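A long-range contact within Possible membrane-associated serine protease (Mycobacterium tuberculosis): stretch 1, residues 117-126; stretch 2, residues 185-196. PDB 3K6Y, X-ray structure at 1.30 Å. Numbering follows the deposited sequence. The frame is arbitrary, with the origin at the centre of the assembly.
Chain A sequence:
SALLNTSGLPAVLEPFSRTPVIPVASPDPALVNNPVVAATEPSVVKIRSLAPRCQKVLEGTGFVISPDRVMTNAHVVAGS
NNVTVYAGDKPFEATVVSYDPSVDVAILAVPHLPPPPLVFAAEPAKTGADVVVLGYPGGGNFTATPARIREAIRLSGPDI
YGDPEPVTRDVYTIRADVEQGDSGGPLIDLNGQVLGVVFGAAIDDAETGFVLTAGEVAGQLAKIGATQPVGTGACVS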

# COMPACT_ATOMS: atom_id res chain seq x y z
N PRO A 117 -6.79 22.66 -16.52
CA PRO A 117 -5.97 22.61 -15.34
C PRO A 117 -5.88 23.93 -14.61
O PRO A 117 -6.09 25.01 -15.19
N LEU A 118 -5.52 23.81 -13.34
CA LEU A 118 -5.11 24.95 -12.52
C LEU A 118 -3.60 25.00 -12.48
O LEU A 118 -2.95 23.97 -12.62
N VAL A 119 -3.04 26.19 -12.28
CA VAL A 119 -1.59 26.35 -12.21
C VAL A 119 -1.18 26.49 -10.77
O VAL A 119 -1.88 27.15 -9.98
N PHE A 120 -0.07 25.85 -10.42
CA PHE A 120 0.55 26.05 -9.11
C PHE A 120 1.18 27.43 -9.05
O PHE A 120 1.86 27.86 -10.00
N ALA A 121 0.94 28.13 -7.95
CA ALA A 121 1.56 29.44 -7.71
C ALA A 121 3.07 29.33 -7.65
O ALA A 121 3.60 28.41 -7.02
N ALA A 122 3.75 30.27 -8.30
CA ALA A 122 5.21 30.28 -8.41
C ALA A 122 5.93 30.65 -7.12
O ALA A 122 7.07 30.23 -6.92
N GLU A 123 5.29 31.44 -6.25
CA GLU A 123 5.91 31.88 -5.00
C GLU A 123 5.07 31.54 -3.76
O GLU A 123 3.85 31.44 -3.86
N PRO A 124 5.73 31.36 -2.60
CA PRO A 124 5.01 31.04 -1.36
C PRO A 124 4.06 32.15 -0.91
O PRO A 124 4.29 33.33 -1.22
N ALA A 125 3.01 31.77 -0.18
CA ALA A 125 2.06 32.71 0.40
C ALA A 125 2.62 33.28 1.69
O ALA A 125 3.48 32.67 2.33
N LYS A 126 2.12 34.46 2.06
CA LYS A 126 2.61 35.17 3.24
C LYS A 126 1.58 35.16 4.36
O LYS A 126 0.37 35.13 4.11
N GLY A 185 -8.43 18.93 -1.88
CA GLY A 185 -8.79 20.12 -2.62
C GLY A 185 -7.68 21.14 -2.59
O GLY A 185 -6.78 21.10 -1.74
N PRO A 186 -7.76 22.09 -3.50
CA PRO A 186 -6.75 23.12 -3.52
C PRO A 186 -7.02 24.25 -2.51
O PRO A 186 -8.16 24.61 -2.27
N LEU A 187 -5.94 24.80 -1.97
CA LEU A 187 -5.97 26.12 -1.36
C LEU A 187 -5.58 27.09 -2.45
O LEU A 187 -4.49 26.96 -3.02
N ILE A 188 -6.47 28.00 -2.77
CA ILE A 188 -6.16 28.95 -3.84
C ILE A 188 -5.93 30.34 -3.32
O ILE A 188 -6.46 30.75 -2.28
N ASP A 189 -5.11 31.08 -4.05
CA ASP A 189 -4.96 32.51 -3.82
C ASP A 189 -6.01 33.27 -4.62
O ASP A 189 -6.80 32.68 -5.35
N LEU A 190 -6.01 34.59 -4.51
CA LEU A 190 -7.06 35.37 -5.14
C LEU A 190 -6.86 35.52 -6.65
O LEU A 190 -7.74 36.05 -7.33
N ASN A 191 -5.71 35.05 -7.13
CA ASN A 191 -5.41 34.93 -8.55
C ASN A 191 -5.92 33.61 -9.13
O ASN A 191 -5.80 33.38 -10.33
N GLY A 192 -6.46 32.73 -8.29
CA GLY A 192 -6.95 31.46 -8.79
C GLY A 192 -5.86 30.42 -9.01
O GLY A 192 -6.10 29.42 -9.67
N GLN A 193 -4.68 30.66 -8.45
CA GLN A 193 -3.59 29.70 -8.55
C GLN A 193 -3.54 28.87 -7.28
O GLN A 193 -4.00 29.29 -6.21
N VAL A 194 -2.96 27.68 -7.42
CA VAL A 194 -2.96 26.73 -6.32
C VAL A 194 -1.72 26.92 -5.44
O VAL A 194 -0.57 26.76 -5.88
N LEU A 195 -1.98 27.22 -4.17
CA LEU A 195 -0.92 27.36 -3.19
C LEU A 195 -0.53 26.03 -2.56
O LEU A 195 0.58 25.89 -2.05
N GLY A 196 -1.46 25.08 -2.55
CA GLY A 196 -1.18 23.78 -1.97
C GLY A 196 -2.42 22.92 -1.93
O GLY A 196 -3.47 23.30 -2.48

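This is a mainly apolar contact hung on a single beta bridge, in which an extended segment without regular secondary structure lies along the turn and second strand of a hairpin, with water filling two polar gaps. The bridge fixes the register: the CA atoms of Phe-120 and Val-194 are 4.5 Å apart, and two nearly linear hydrogen bonds flank the pair, from Val-194 N to Val-119 O (2.8 Å, 172°) and from Ala-121 N to Val-194 O (2.9 Å, 168°). A CA-H...O contact from Phe-120 CA to Val-194 O, at 3.5 Å, adds to the second.

With Val-194 so anchored, its side chain, pointing sideways with chi1 t, packs through both methyls. Val-194 CG2 lies 3.7 Å from Leu-118 CB, while Val-194 CG1 lies 3.8 Å from Phe-120 CE2. Leu-118 points toward the hairpin in the m, t rotamer, which also carries its CD1 to 4.5 Å from Pro-186 CG, a looser apolar contact. Phe-120 points away overall, but its chi1 of -74° (m) still leaves the ring beside Val-194; Val-194 O sits at the ring edge, near its plane.

A second apolar cluster forms around Leu-195. Its CA-to-CB bond points away from the first stretch, yet with chi1 m and chi2 t the end of the side chain comes nearer. Leu-195 CD2 reaches 3.9 Å from Ala-121 CB and 3.8 Å from Ala-125 CB, so one methyl touches two alanines. Ala-125 points toward the hairpin, Ala-121 sideways.

Gln-193 points toward the first stretch in the m, t rotamer and spans several of its residues: Gln-193 CB is 4.1 Å from Ala-121 CB, and Gln-193 NE2 is 3.9 Å from Val-119 CB. Its OE1 makes no direct hydrogen bond across the contact. Instead, a water donates to Gln-193 OE1 (2.6 Å from the water O) and accepts from Ala-122 N (3.0 Å from the same O). Another water joins the backbones, its O 2.9 Å from Val-119 N, from which it accepts, and 2.8 Å from Gly-192 O, to which it donates.

Asp-189, with chi1 p, supports the turn from within its own stretch. Its OD2 accepts from Gln-193 N at 3.0 Å and, weakly at 126°, from Asn-191 N at 2.9 Å. This leaves Asp-189 OD1 4.1 Å from Ala-121 CB, a van der Waals approach rather than a polar link.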

# COMPACT_ATOMS: atom_id res chain seq x y z
CB PRO A 117 -4.58 22.25 -15.87
CG PRO A 117 -4.58 22.69 -17.32
CD PRO A 117 -6.01 22.58 -17.77
CB LEU A 118 -5.64 24.80 -11.09
CG LEU A 118 -7.16 24.66 -11.00
CD1 LEU A 118 -7.57 24.52 -9.56
CD2 LEU A 118 -7.88 25.84 -11.65
CB VAL A 119 -1.13 27.61 -13.01
CG1 VAL A 119 0.38 27.60 -13.21
CG2 VAL A 119 -1.80 27.66 -14.35
CB PHE A 120 1.61 24.97 -8.83
CG PHE A 120 1.01 23.64 -8.49
CD1 PHE A 120 1.05 22.59 -9.41
CD2 PHE A 120 0.39 23.43 -7.25
CE1 PHE A 120 0.48 21.36 -9.13
CE2 PHE A 120 -0.19 22.20 -6.96
CZ PHE A 120 -0.13 21.16 -7.89
CB ALA A 121 1.03 30.06 -6.44
CB ALA A 122 5.64 31.20 -9.54
CB GLU A 123 6.20 33.39 -5.02
CG GLU A 123 7.30 33.84 -5.99
CD GLU A 123 8.64 33.14 -5.78
OE1 GLU A 123 9.13 33.07 -4.63
OE2 GLU A 123 9.22 32.67 -6.79
CB PRO A 124 6.13 30.85 -0.34
CG PRO A 124 7.30 31.58 -0.90
CD PRO A 124 7.18 31.43 -2.38
CB ALA A 125 0.74 32.01 0.67
CB LYS A 126 2.97 36.62 2.87
CG LYS A 126 4.25 36.74 2.06
CD LYS A 126 4.65 38.20 1.88
CE LYS A 126 5.95 38.31 1.09
NZ LYS A 126 6.37 39.73 0.93
CB PRO A 186 -6.86 23.68 -4.95
CG PRO A 186 -8.33 23.53 -5.26
CD PRO A 186 -8.77 22.28 -4.55
CB LEU A 187 -4.95 26.18 -0.24
CG LEU A 187 -4.90 27.52 0.51
CD1 LEU A 187 -6.14 27.65 1.42
CD2 LEU A 187 -3.63 27.66 1.32
CB ILE A 188 -7.22 28.97 -4.95
CG1 ILE A 188 -8.60 29.37 -4.42
CG2 ILE A 188 -7.26 27.63 -5.70
CD1 ILE A 188 -9.50 30.05 -5.47
CB ASP A 189 -3.52 32.98 -4.10
CG ASP A 189 -3.11 32.86 -5.56
OD1 ASP A 189 -1.88 32.88 -5.79
OD2 ASP A 189 -3.96 32.79 -6.47
CB LEU A 190 -7.20 36.74 -4.46
CG LEU A 190 -7.68 36.63 -3.01
CD1 LEU A 190 -8.11 37.99 -2.47
CD2 LEU A 190 -8.83 35.63 -2.85
CB ASN A 191 -3.90 34.99 -8.76
CG ASN A 191 -3.32 36.35 -8.46
OD1 ASN A 191 -3.92 37.37 -8.76
ND2 ASN A 191 -2.13 36.36 -7.88
CB GLN A 193 -2.27 30.41 -8.79
CG GLN A 193 -2.29 31.22 -10.10
CD GLN A 193 -0.92 31.55 -10.64
OE1 GLN A 193 -0.02 31.95 -9.90
NE2 GLN A 193 -0.74 31.39 -11.95
CB VAL A 194 -3.04 25.29 -6.84
CG1 VAL A 194 -3.06 24.30 -5.69
CG2 VAL A 194 -4.30 25.09 -7.68
CB LEU A 195 -1.35 28.32 -2.07
CG LEU A 195 -1.47 29.79 -2.47
CD1 LEU A 195 -2.19 30.56 -1.38
CD2 LEU A 195 -0.08 30.38 -2.71
O HOH W 1 -4.94 28.41 -12.04
O HOH W 2 2.52 31.76 -10.60